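Local coordinates for protein anthranilate-CoA ligase (Stigmatella aurantiaca, PDB 4WV3) that belongs to the AMP-binding enzyme family of the ANL clan, in which a large N-terminal part is followed by a smaller C-terminal domain, at residues A[506-509]-A[510-513]; A[461-464]-A[465-468]; A[92-95]-A[96-100]; A[297-300]-A[301-305]; A[484-487]-A[488-491]. All coordinates share one frame; numbering follows the deposited sequence.

Five local contacts follow the chain in the order interaction 3 (92-100), 4 (297-305), 2 (461-468), 5 (484-491) and 1 (506-513). Interactions 3 and 4 lie in the large AMP-binding part, on opposite sides of the chain's centre with their own centres about 34 Å apart; each includes the start of a helix. Interactions 2 and 5 occupy opposite ends of helix 470-483 in the C-terminal domain, about 23 Å apart between centres, and both border strand 492-496 of the small three-stranded sheet. Interaction 1 comes last, about 20 Å from interaction 5 by centres, and brings Lys-506 to the bound 3UK. The smaller domain thereby contributes to the ligand pocket beside residues of the large part.

Interaction 1. Residues A[506-509]-A[510-513]; sequences KIQR and FKLR. With 3UK (5'-O-[(S)-[(2-aminobenzoyl)oxy](hydroxy)phosphoryl]adenosine), chain C.
The O of Gln-508, the residue at the centre of an inverse gamma turn, accepts Lys-511 N at 3.1 Å, while Arg-509 O accepts Arg-513 N at 2.8 Å. Alongside this turn the Gln-508 side chain runs with that of Phe-510: its CB lies 3.6 Å from ring atom CE2, and amide and ring planes stand 73° apart. Phe-510 reaches this place with CG between its own N and carbonyl carbon (chi1 74°). The extended Lys-511 chain also follows Gln-508, laying CD 3.3 Å from OE1; its NZ makes only a weak bond to that oxygen. Gln-508 is the N-cap of helix 509-520, where the loop from strand 492-496 becomes helical. Arg-513, bent at chi3 (51°), brings a face of its guanidinium near Arg-509 O, which lies toward its rim, NH1 being 3.6 Å away; NH1 also makes a long, weak ion pair with Asp-415. Arg-509 turns away to salt bridges with Glu-430 and Glu-295, and CG2 of Ile-507 sits over a face of its guanidinium. At the loop end, Lys-506 NZ is hydrogen-bonded to 3UK O09 at 2.6 Å and also to O01, with a weak third bond to O06.

Interaction 2. Residues A[461-464]-A[465-468]; sequences ILKP and EQIP
A water joins Pro-464 to Gln-466, donating to Pro-464 O at 2.6 Å and accepting from Gln-466 NE2 at 2.9 Å. The same two residues belong to a type II beta turn from Lys-463 to Gln-466, closed by Gln-466 N bonding Lys-463 O at 3.1 Å with an N-H...O angle of 151°. Pro-464 takes the second position and Glu-465 the third, where its phi is positive (70°). Gln-466 lies alongside Lys-463, both side chains pointing the same way. Its chain is extended beyond CG, and this carries the amide past the neighbouring CB: NE2 comes within 3.4 Å of Lys-463 CB, so the nitrogen that holds the water also rests on aliphatic surface. Lys-463 itself bends at chi2 (-64°) and chi4, and its NZ is hydrogen-bonded to Pro-437 O. On the apolar flank one branch of Leu-462 does the touching, CD1 meeting Pro-468 CD at 3.9 Å and Gln-466 O at 3.7 Å. The turn ends strand 454-462 and leads toward helix 470-483; Leu-462 and Pro-468 both rest on Phe-495 of strand 492-496, while Lys-463 and Pro-464 touch Gln-440 of strand 439-448.

Interaction 3. Residues A[92-95]-A[96-100]; sequences TLLK and PPEYE
Leu-94 and Tyr-99 form the close-packed part: Leu-94 CB sits over one face of the ring, 3.8 Å from its centroid and 29° off the normal, with CD1 also near CE1. The ring's hydroxyl is held from the backbone, OH accepting from Leu-94 N at 3.3 Å and also bonding Asn-91 O, which fixes the far end of the side chain against the incoming loop. Ring and hydroxyl thus tie residues five positions apart. Here the loop after strand 86-89 turns into helix 96-105, with Lys-95 as N-cap and two prolines opening the first turn. Lys-95 O accepts Tyr-99 N at 3.0 Å. Glu-98, three residues into the helix, reaches back: OE1 takes Lys-95 N at 2.6 Å through its anti lone pair, a side-chain bond from the third residue of the helix back to the N-cap amide, and also meets Leu-94 CD2 at 3.3 Å. Tyr-99 and Pro-96 face inward onto Leu-120 of helix 118-122. By contrast the Lys-95 side is loose and exposed. Its chain, bent at chi2 (-65°), starts beside Glu-98, but NZ ends 5.7 Å from Glu-98 OE1, so opposite charges are near each other without pairing.

Interaction 4. Residues A[297-300]-A[301-305]; sequences LPAA and LWYAW
Leu-297 forks across the first helical turn, its two methyls dividing between Leu-301 and Trp-302. CD1 meets Leu-301 CB at 3.8 Å, and CD2 approaches Trp-302 CD1 at 3.9 Å, in the plane of the indole and at its edge rather than over a face. The leucine's extended first torsion (chi1 177°) places CG beside its carbonyl carbon and lets the branches reach forward along the chain. Pro-298 lies side by side with Leu-301, the ring atom CD lying 3.9 Å from Leu-301 CD1. Leu-301 in turn packs on Ala-271 and Leu-274 of helix 267-274, while Leu-297 rests on Ile-313 and Ser-292 of two flanking strands. Farther out, Ala-299 CB stands 4.4 Å from Tyr-303 CE2, toward the exposed side of the helix. The polar edge is mainly backbone. Pro-298 O, at the N-cap, accepts Trp-302 N at 3.2 Å and, weakly, Leu-301 N as well, so one oxygen serves two amides. Ala-299 O then takes Tyr-303 N at 3.1 Å, and Ala-300 O takes Ala-304 N. The indole nitrogen of Trp-302 is satisfied by Ile-313 O, tying the ring to the next strand. This is the N-terminal end of helix 299-309 in the beta-alpha-beta unit of strand 289-292, helix and strand 313-318, and the side chain of Leu-297 comes about 6 Å from the bound 3UK.

Interaction 5. Residues A[484-487]-A[488-491]; sequences MAAY and KRPR
Arg-489 turns its guanidinium side-on to the carbonyl of Met-484: NE at 3.1 Å and NH2 at 3.2 Å both donate to Met-484 O, which lies near the guanidinium plane at its edge. The two bonds differ at the acceptor, since NH2 lies in the carbonyl plane and NE stands 45° out of it. With its edge so engaged, the group lays a face against the backbone of Ala-486, whose CA is 3.5 Å from Arg-489 CZ. The arginine chain is extended from CG to NE, long enough to span back over the turn. Tyr-487 and Lys-488 run side by side in the same direction. Lys-488 CD sits over the phenol face, 3.8 Å from the centroid and 25° off the normal, making a CH-pi contact; the same CD also meets Ala-485 CB at 3.5 Å. Bends at chi2 (131°) and beyond fold the lysine chain along the ring, and NZ goes on to a salt bridge with Glu-428. Met-484 crosses Pro-490 at about a right angle, CE to CD 3.7 Å. Backbone bonding from Lys-488 N to Ala-485 O, 3.0 Å, closes the turn between helix 470-483 and strand 492-496. Two N-H groups converging on one carbonyl oxygen just past helix 470-483 satisfy that acceptor and probably fix the rotation of the guanidinium, while the lysine divides its methylenes and its charge between an aromatic face and a carboxylate.

Interaction 1. Residues A[506-509]-A[510-513]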
# COMPACT_ATOMS: atom_id res chain seq x y z
N LYS A 506 7.55 2.37 2.67
CA LYS A 506 7.77 2.46 4.11
C LYS A 506 9.25 2.57 4.43
O LYS A 506 10.10 2.28 3.60
CB LYS A 506 7.19 1.24 4.83
CG LYS A 506 5.69 1.06 4.66
CD LYS A 506 5.21 -0.16 5.42
CE LYS A 506 3.73 -0.41 5.19
NZ LYS A 506 2.89 0.74 5.66
N ILE A 507 9.55 3.00 5.65
CA ILE A 507 10.93 3.03 6.13
C ILE A 507 11.15 1.91 7.14
O ILE A 507 10.46 1.83 8.16
CB ILE A 507 11.29 4.38 6.77
CG1 ILE A 507 11.29 5.48 5.71
CG2 ILE A 507 12.65 4.30 7.45
CD1 ILE A 507 11.71 6.84 6.24
N GLN A 508 12.10 1.03 6.85
CA GLN A 508 12.40 -0.10 7.72
C GLN A 508 13.23 0.34 8.93
O GLN A 508 14.44 0.14 8.97
CB GLN A 508 13.13 -1.19 6.94
CG GLN A 508 12.29 -1.83 5.86
CD GLN A 508 13.09 -2.76 4.97
OE1 GLN A 508 14.27 -2.53 4.71
NE2 GLN A 508 12.45 -3.83 4.50
N ARG A 509 12.55 0.92 9.91
CA ARG A 509 13.21 1.44 11.10
C ARG A 509 13.80 0.34 11.98
O ARG A 509 14.67 0.60 12.81
CB ARG A 509 12.25 2.31 11.91
CG ARG A 509 11.87 3.60 11.22
CD ARG A 509 10.69 4.28 11.89
NE ARG A 509 10.27 5.47 11.16
CZ ARG A 509 9.51 5.45 10.07
NH1 ARG A 509 9.09 4.30 9.57
NH2 ARG A 509 9.18 6.59 9.47
N PHE A 510 13.33 -0.89 11.79
CA PHE A 510 13.87 -2.02 12.55
C PHE A 510 15.28 -2.36 12.08
O PHE A 510 16.08 -2.91 12.83
CB PHE A 510 12.94 -3.23 12.46
CG PHE A 510 12.98 -3.94 11.14
CD1 PHE A 510 13.74 -5.09 10.97
CD2 PHE A 510 12.26 -3.46 10.06
CE1 PHE A 510 13.78 -5.75 9.76
CE2 PHE A 510 12.30 -4.11 8.84
CZ PHE A 510 13.06 -5.25 8.69
N LYS A 511 15.58 -2.04 10.82
CA LYS A 511 16.92 -2.23 10.29
C LYS A 511 17.87 -1.15 10.79
O LYS A 511 19.03 -1.43 11.09
CB LYS A 511 16.91 -2.26 8.76
CG LYS A 511 16.37 -3.55 8.17
CD LYS A 511 16.66 -3.64 6.68
CE LYS A 511 16.21 -4.98 6.12
NZ LYS A 511 16.51 -5.11 4.66
N LEU A 512 17.37 0.07 10.89
CA LEU A 512 18.14 1.17 11.46
C LEU A 512 18.39 0.89 12.94
O LEU A 512 19.47 1.16 13.46
CB LEU A 512 17.40 2.50 11.31
CG LEU A 512 17.31 3.08 9.90
CD1 LEU A 512 16.46 4.34 9.90
CD2 LEU A 512 18.69 3.35 9.34
N ARG A 513 17.38 0.32 13.59
CA ARG A 513 17.47 -0.01 15.01
C ARG A 513 18.46 -1.14 15.23
O ARG A 513 19.11 -1.22 16.27
CB ARG A 513 16.09 -0.37 15.55
CG ARG A 513 15.97 -0.35 17.06
CD ARG A 513 14.53 -0.14 17.51
NE ARG A 513 13.61 -1.08 16.87
CZ ARG A 513 12.65 -0.73 16.02
NH1 ARG A 513 12.48 0.55 15.70
NH2 ARG A 513 11.86 -1.65 15.49
C10 3UK C . 0.96 2.03 8.38
C15 3UK C . 0.02 4.31 8.06
C17 3UK C . 0.09 6.34 9.26
C21 3UK C . 0.23 1.57 9.61
C26 3UK C . -2.14 0.37 3.35
C28 3UK C . -3.51 2.28 2.76
O01 3UK C . 0.17 0.33 4.05
C02 3UK C . -0.89 -0.25 4.07
O03 3UK C . -0.93 -1.64 4.40
P04 3UK C . 0.34 -2.38 4.99
O05 3UK C . -0.01 -3.88 5.20
O06 3UK C . 0.79 -1.77 6.41
C07 3UK C . -0.18 -1.09 7.23
C08 3UK C . 0.56 -0.25 8.23
O09 3UK C . 1.17 0.88 7.56
N11 3UK C . 0.20 3.00 7.66
C12 3UK C . -0.46 2.79 6.48
N13 3UK C . -1.07 3.96 6.12
C14 3UK C . -0.78 4.92 7.09
N16 3UK C . 0.44 5.03 9.13
N18 3UK C . -0.66 6.97 8.37
C19 3UK C . -1.12 6.33 7.29
N20 3UK C . -1.93 7.01 6.34
O22 3UK C . 1.15 1.37 10.66
C23 3UK C . -0.38 0.31 9.22
O24 3UK C . -0.47 -0.56 10.36
O25 3UK C . 1.49 -2.29 4.00
C27 3UK C . -2.38 1.73 3.41
C29 3UK C . -4.42 1.42 2.05
C30 3UK C . -4.19 0.07 1.99
C31 3UK C . -3.05 -0.48 2.64
N32 3UK C . -2.81 -1.92 2.58

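Interaction 2. Residues A[461-464]-A[465-468]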
# COMPACT_ATOMS: atom_id res chain seq x y z
N ILE A 461 17.96 12.45 5.43
CA ILE A 461 18.31 12.61 4.02
C ILE A 461 18.07 14.05 3.61
O ILE A 461 16.95 14.55 3.71
CB ILE A 461 17.48 11.68 3.12
CG1 ILE A 461 17.74 10.21 3.47
CG2 ILE A 461 17.79 11.95 1.65
CD1 ILE A 461 16.96 9.24 2.61
N LEU A 462 19.12 14.72 3.15
CA LEU A 462 19.01 16.12 2.76
C LEU A 462 18.50 16.29 1.33
O LEU A 462 18.50 15.33 0.55
CB LEU A 462 20.37 16.82 2.91
CG LEU A 462 20.92 16.90 4.34
CD1 LEU A 462 22.32 17.49 4.33
CD2 LEU A 462 19.99 17.73 5.21
N LYS A 463 18.07 17.50 1.00
CA LYS A 463 17.67 17.85 -0.36
C LYS A 463 18.83 17.59 -1.31
O LYS A 463 19.99 17.70 -0.91
CB LYS A 463 17.24 19.31 -0.44
CG LYS A 463 15.98 19.65 0.35
CD LYS A 463 14.77 18.91 -0.21
CE LYS A 463 13.52 19.25 0.57
NZ LYS A 463 13.17 20.69 0.49
N PRO A 464 18.52 17.23 -2.58
CA PRO A 464 19.54 16.88 -3.58
C PRO A 464 20.70 17.87 -3.65
O PRO A 464 20.48 19.08 -3.61
CB PRO A 464 18.75 16.90 -4.89
CG PRO A 464 17.37 16.50 -4.48
CD PRO A 464 17.16 17.10 -3.11
N GLU A 465 21.92 17.33 -3.74
CA GLU A 465 23.15 18.11 -3.88
C GLU A 465 23.55 18.92 -2.64
O GLU A 465 24.56 19.62 -2.65
CB GLU A 465 23.09 19.03 -5.11
CG GLU A 465 22.97 18.28 -6.43
CD GLU A 465 24.23 17.52 -6.79
OE1 GLU A 465 25.33 18.07 -6.57
OE2 GLU A 465 24.11 16.39 -7.29
N GLN A 466 22.78 18.80 -1.56
CA GLN A 466 23.10 19.51 -0.33
C GLN A 466 23.91 18.64 0.63
O GLN A 466 23.56 17.49 0.89
CB GLN A 466 21.83 20.02 0.36
CG GLN A 466 21.01 20.98 -0.48
CD GLN A 466 19.89 21.64 0.30
OE1 GLN A 466 19.90 21.65 1.54
NE2 GLN A 466 18.92 22.21 -0.40
N ILE A 467 24.99 19.20 1.16
CA ILE A 467 25.83 18.50 2.12
C ILE A 467 25.75 19.17 3.49
O ILE A 467 25.50 20.38 3.58
CB ILE A 467 27.30 18.43 1.65
CG1 ILE A 467 27.83 19.84 1.34
CG2 ILE A 467 27.43 17.53 0.42
CD1 ILE A 467 29.28 19.85 0.90
N PRO A 468 25.95 18.40 4.57
CA PRO A 468 25.91 18.94 5.93
C PRO A 468 26.91 20.06 6.15
O PRO A 468 27.92 20.15 5.45
CB PRO A 468 26.27 17.74 6.80
CG PRO A 468 25.87 16.56 5.99
CD PRO A 468 26.14 16.93 4.57
O HOH W 1 18.89 20.99 -3.03

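Interaction 3. Residues A[92-95]-A[96-100]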
# COMPACT_ATOMS: atom_id res chain seq x y z
N THR A 92 7.28 -7.17 -6.58
CA THR A 92 8.15 -7.22 -7.75
C THR A 92 9.64 -7.11 -7.40
O THR A 92 10.49 -7.62 -8.13
CB THR A 92 7.72 -6.15 -8.80
OG1 THR A 92 7.19 -6.81 -9.96
CG2 THR A 92 8.87 -5.25 -9.21
N LEU A 93 9.94 -6.46 -6.28
CA LEU A 93 11.33 -6.28 -5.86
C LEU A 93 11.97 -7.25 -4.86
O LEU A 93 12.90 -6.89 -4.14
CB LEU A 93 11.60 -4.83 -5.44
CG LEU A 93 11.61 -3.74 -6.52
CD1 LEU A 93 12.14 -4.28 -7.84
CD2 LEU A 93 10.23 -3.11 -6.68
N LEU A 94 11.48 -8.49 -4.83
CA LEU A 94 12.06 -9.50 -3.95
C LEU A 94 13.22 -10.37 -4.41
O LEU A 94 13.61 -10.34 -5.58
CB LEU A 94 10.88 -10.38 -3.53
CG LEU A 94 9.79 -9.74 -2.67
CD1 LEU A 94 8.77 -10.79 -2.24
CD2 LEU A 94 10.38 -9.04 -1.46
N LYS A 95 13.76 -11.15 -3.48
CA LYS A 95 14.85 -12.08 -3.76
C LYS A 95 14.30 -13.46 -4.08
O LYS A 95 13.19 -13.80 -3.67
CB LYS A 95 15.78 -12.16 -2.54
CG LYS A 95 16.41 -10.83 -2.14
CD LYS A 95 17.33 -10.31 -3.23
CE LYS A 95 17.87 -8.94 -2.87
NZ LYS A 95 18.56 -8.95 -1.55
N PRO A 96 15.07 -14.27 -4.83
CA PRO A 96 14.68 -15.65 -5.15
C PRO A 96 14.28 -16.53 -3.95
O PRO A 96 13.35 -17.32 -4.10
CB PRO A 96 15.92 -16.21 -5.86
CG PRO A 96 16.56 -15.02 -6.47
CD PRO A 96 16.31 -13.88 -5.52
N PRO A 97 14.97 -16.41 -2.80
CA PRO A 97 14.47 -17.21 -1.66
C PRO A 97 13.11 -16.73 -1.19
O PRO A 97 12.29 -17.54 -0.75
CB PRO A 97 15.52 -16.95 -0.57
CG PRO A 97 16.75 -16.58 -1.30
CD PRO A 97 16.27 -15.79 -2.48
N GLU A 98 12.87 -15.43 -1.26
CA GLU A 98 11.60 -14.85 -0.84
C GLU A 98 10.47 -15.30 -1.76
O GLU A 98 9.34 -15.51 -1.31
CB GLU A 98 11.68 -13.33 -0.81
CG GLU A 98 12.67 -12.79 0.22
CD GLU A 98 12.82 -11.28 0.15
OE1 GLU A 98 13.17 -10.77 -0.94
OE2 GLU A 98 12.59 -10.61 1.17
N TYR A 99 10.78 -15.45 -3.05
CA TYR A 99 9.81 -15.96 -4.01
C TYR A 99 9.56 -17.44 -3.80
O TYR A 99 8.45 -17.93 -4.02
CB TYR A 99 10.30 -15.72 -5.44
CG TYR A 99 10.22 -14.27 -5.88
CD1 TYR A 99 9.15 -13.47 -5.52
CD2 TYR A 99 11.23 -13.71 -6.66
CE1 TYR A 99 9.07 -12.15 -5.92
CE2 TYR A 99 11.16 -12.39 -7.07
CZ TYR A 99 10.08 -11.62 -6.70
OH TYR A 99 10.02 -10.31 -7.10
N GLU A 100 10.59 -18.15 -3.36
CA GLU A 100 10.49 -19.59 -3.13
C GLU A 100 9.56 -19.89 -1.95
O GLU A 100 8.78 -20.84 -2.00
CB GLU A 100 11.87 -20.19 -2.87
CG GLU A 100 11.85 -21.70 -2.66
CD GLU A 100 13.18 -22.23 -2.17
OE1 GLU A 100 14.20 -22.03 -2.86
OE2 GLU A 100 13.20 -22.86 -1.09

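Interaction 4. Residues A[297-300]-A[301-305]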
# COMPACT_ATOMS: atom_id res chain seq x y z
N LEU A 297 1.55 11.15 6.69
CA LEU A 297 1.95 12.30 5.89
C LEU A 297 2.18 13.52 6.76
O LEU A 297 1.25 14.03 7.39
CB LEU A 297 0.89 12.61 4.83
CG LEU A 297 1.17 13.84 3.96
CD1 LEU A 297 2.29 13.57 2.96
CD2 LEU A 297 -0.09 14.30 3.24
N PRO A 298 3.43 14.00 6.82
CA PRO A 298 3.79 15.18 7.61
C PRO A 298 3.01 16.42 7.16
O PRO A 298 2.73 16.56 5.97
CB PRO A 298 5.28 15.37 7.31
CG PRO A 298 5.75 14.03 6.87
CD PRO A 298 4.60 13.44 6.12
N ALA A 299 2.67 17.28 8.10
CA ALA A 299 1.92 18.50 7.79
C ALA A 299 2.71 19.40 6.85
O ALA A 299 2.14 20.06 5.99
CB ALA A 299 1.57 19.24 9.07
N ALA A 300 4.03 19.40 7.02
CA ALA A 300 4.92 20.22 6.19
C ALA A 300 4.84 19.80 4.72
O ALA A 300 4.95 20.64 3.83
CB ALA A 300 6.35 20.13 6.70
N LEU A 301 4.67 18.50 4.49
CA LEU A 301 4.54 17.99 3.13
C LEU A 301 3.17 18.30 2.54
O LEU A 301 3.04 18.54 1.34
CB LEU A 301 4.80 16.48 3.09
CG LEU A 301 6.25 16.06 2.86
CD1 LEU A 301 6.36 14.55 2.77
CD2 LEU A 301 6.79 16.72 1.60
N TRP A 302 2.14 18.30 3.38
CA TRP A 302 0.79 18.61 2.93
C TRP A 302 0.71 20.05 2.44
O TRP A 302 0.09 20.33 1.42
CB TRP A 302 -0.23 18.37 4.05
CG TRP A 302 -1.66 18.47 3.57
CD1 TRP A 302 -2.46 17.45 3.17
CD2 TRP A 302 -2.44 19.67 3.44
NE1 TRP A 302 -3.69 17.93 2.80
CE2 TRP A 302 -3.70 19.29 2.95
CE3 TRP A 302 -2.19 21.02 3.68
CZ2 TRP A 302 -4.72 20.21 2.71
CZ3 TRP A 302 -3.19 21.94 3.43
CH2 TRP A 302 -4.44 21.53 2.95
N TYR A 303 1.34 20.96 3.18
CA TYR A 303 1.34 22.37 2.80
C TYR A 303 2.22 22.62 1.58
O TYR A 303 1.86 23.39 0.70
CB TYR A 303 1.78 23.25 3.97
CG TYR A 303 0.75 23.36 5.08
CD1 TYR A 303 -0.49 23.94 4.84
CD2 TYR A 303 1.03 22.89 6.36
CE1 TYR A 303 -1.43 24.04 5.85
CE2 TYR A 303 0.09 22.99 7.37
CZ TYR A 303 -1.13 23.56 7.11
OH TYR A 303 -2.06 23.66 8.12
N ALA A 304 3.38 21.97 1.54
CA ALA A 304 4.32 22.14 0.44
C ALA A 304 3.71 21.70 -0.89
O ALA A 304 3.98 22.28 -1.93
CB ALA A 304 5.61 21.38 0.71
N TRP A 305 2.88 20.66 -0.83
CA TRP A 305 2.19 20.17 -2.02
C TRP A 305 1.01 21.07 -2.35
O TRP A 305 0.72 21.32 -3.52
CB TRP A 305 1.73 18.73 -1.80
CG TRP A 305 1.22 18.06 -3.05
CD1 TRP A 305 -0.07 18.00 -3.48
CD2 TRP A 305 2.01 17.37 -4.02
NE1 TRP A 305 -0.14 17.30 -4.66
CE2 TRP A 305 1.12 16.90 -5.02
CE3 TRP A 305 3.37 17.09 -4.15
CZ2 TRP A 305 1.56 16.18 -6.13
CZ3 TRP A 305 3.80 16.37 -5.25
CH2 TRP A 305 2.90 15.92 -6.23

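Interaction 5. Residues A[484-487]-A[488-491]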
# COMPACT_ATOMS: atom_id res chain seq x y z
N MET A 484 10.03 20.84 20.09
CA MET A 484 9.81 19.61 20.85
C MET A 484 10.32 19.71 22.28
O MET A 484 11.20 20.52 22.58
CB MET A 484 10.46 18.42 20.15
CG MET A 484 10.02 18.21 18.72
SD MET A 484 10.80 16.75 18.01
CE MET A 484 12.52 17.07 18.39
N ALA A 485 9.77 18.88 23.16
CA ALA A 485 10.24 18.79 24.53
C ALA A 485 11.64 18.19 24.54
O ALA A 485 12.04 17.51 23.59
CB ALA A 485 9.29 17.97 25.38
N ALA A 486 12.38 18.45 25.61
CA ALA A 486 13.79 18.07 25.68
C ALA A 486 14.04 16.57 25.50
O ALA A 486 15.00 16.17 24.85
CB ALA A 486 14.39 18.55 26.99
N TYR A 487 13.17 15.75 26.08
CA TYR A 487 13.35 14.31 26.03
C TYR A 487 13.03 13.72 24.66
O TYR A 487 13.38 12.58 24.37
CB TYR A 487 12.52 13.61 27.12
CG TYR A 487 11.03 13.73 26.94
CD1 TYR A 487 10.30 12.73 26.30
CD2 TYR A 487 10.34 14.85 27.40
CE1 TYR A 487 8.94 12.84 26.13
CE2 TYR A 487 8.97 14.96 27.24
CZ TYR A 487 8.27 13.95 26.60
OH TYR A 487 6.91 14.06 26.44
N LYS A 488 12.37 14.51 23.81
CA LYS A 488 12.00 14.06 22.47
C LYS A 488 13.04 14.47 21.43
O LYS A 488 13.02 13.98 20.30
CB LYS A 488 10.63 14.60 22.08
CG LYS A 488 9.48 14.04 22.89
CD LYS A 488 8.57 15.14 23.40
CE LYS A 488 7.63 15.65 22.33
NZ LYS A 488 6.50 14.71 22.13
N ARG A 489 13.95 15.36 21.82
CA ARG A 489 14.97 15.87 20.91
C ARG A 489 16.02 14.81 20.60
O ARG A 489 16.49 14.12 21.51
CB ARG A 489 15.63 17.12 21.49
CG ARG A 489 14.66 18.28 21.70
CD ARG A 489 15.26 19.33 22.62
NE ARG A 489 14.25 20.30 23.05
CZ ARG A 489 14.40 21.13 24.07
NH1 ARG A 489 15.52 21.11 24.78
NH2 ARG A 489 13.43 21.98 24.39
N PRO A 490 16.39 14.68 19.32
CA PRO A 490 17.40 13.70 18.89
C PRO A 490 18.77 13.95 19.52
O PRO A 490 19.36 15.02 19.33
CB PRO A 490 17.46 13.92 17.37
CG PRO A 490 16.89 15.27 17.14
CD PRO A 490 15.85 15.45 18.19
N ARG A 491 19.25 12.96 20.26
CA ARG A 491 20.57 13.02 20.88
C ARG A 491 21.66 13.01 19.82
O ARG A 491 22.68 13.70 19.95
CB ARG A 491 20.74 11.84 21.84
CG ARG A 491 22.17 11.58 22.30
CD ARG A 491 22.63 12.60 23.32
NE ARG A 491 23.88 12.19 23.96
CZ ARG A 491 25.09 12.47 23.48
NH1 ARG A 491 25.22 13.18 22.37
NH2 ARG A 491 26.17 12.05 24.13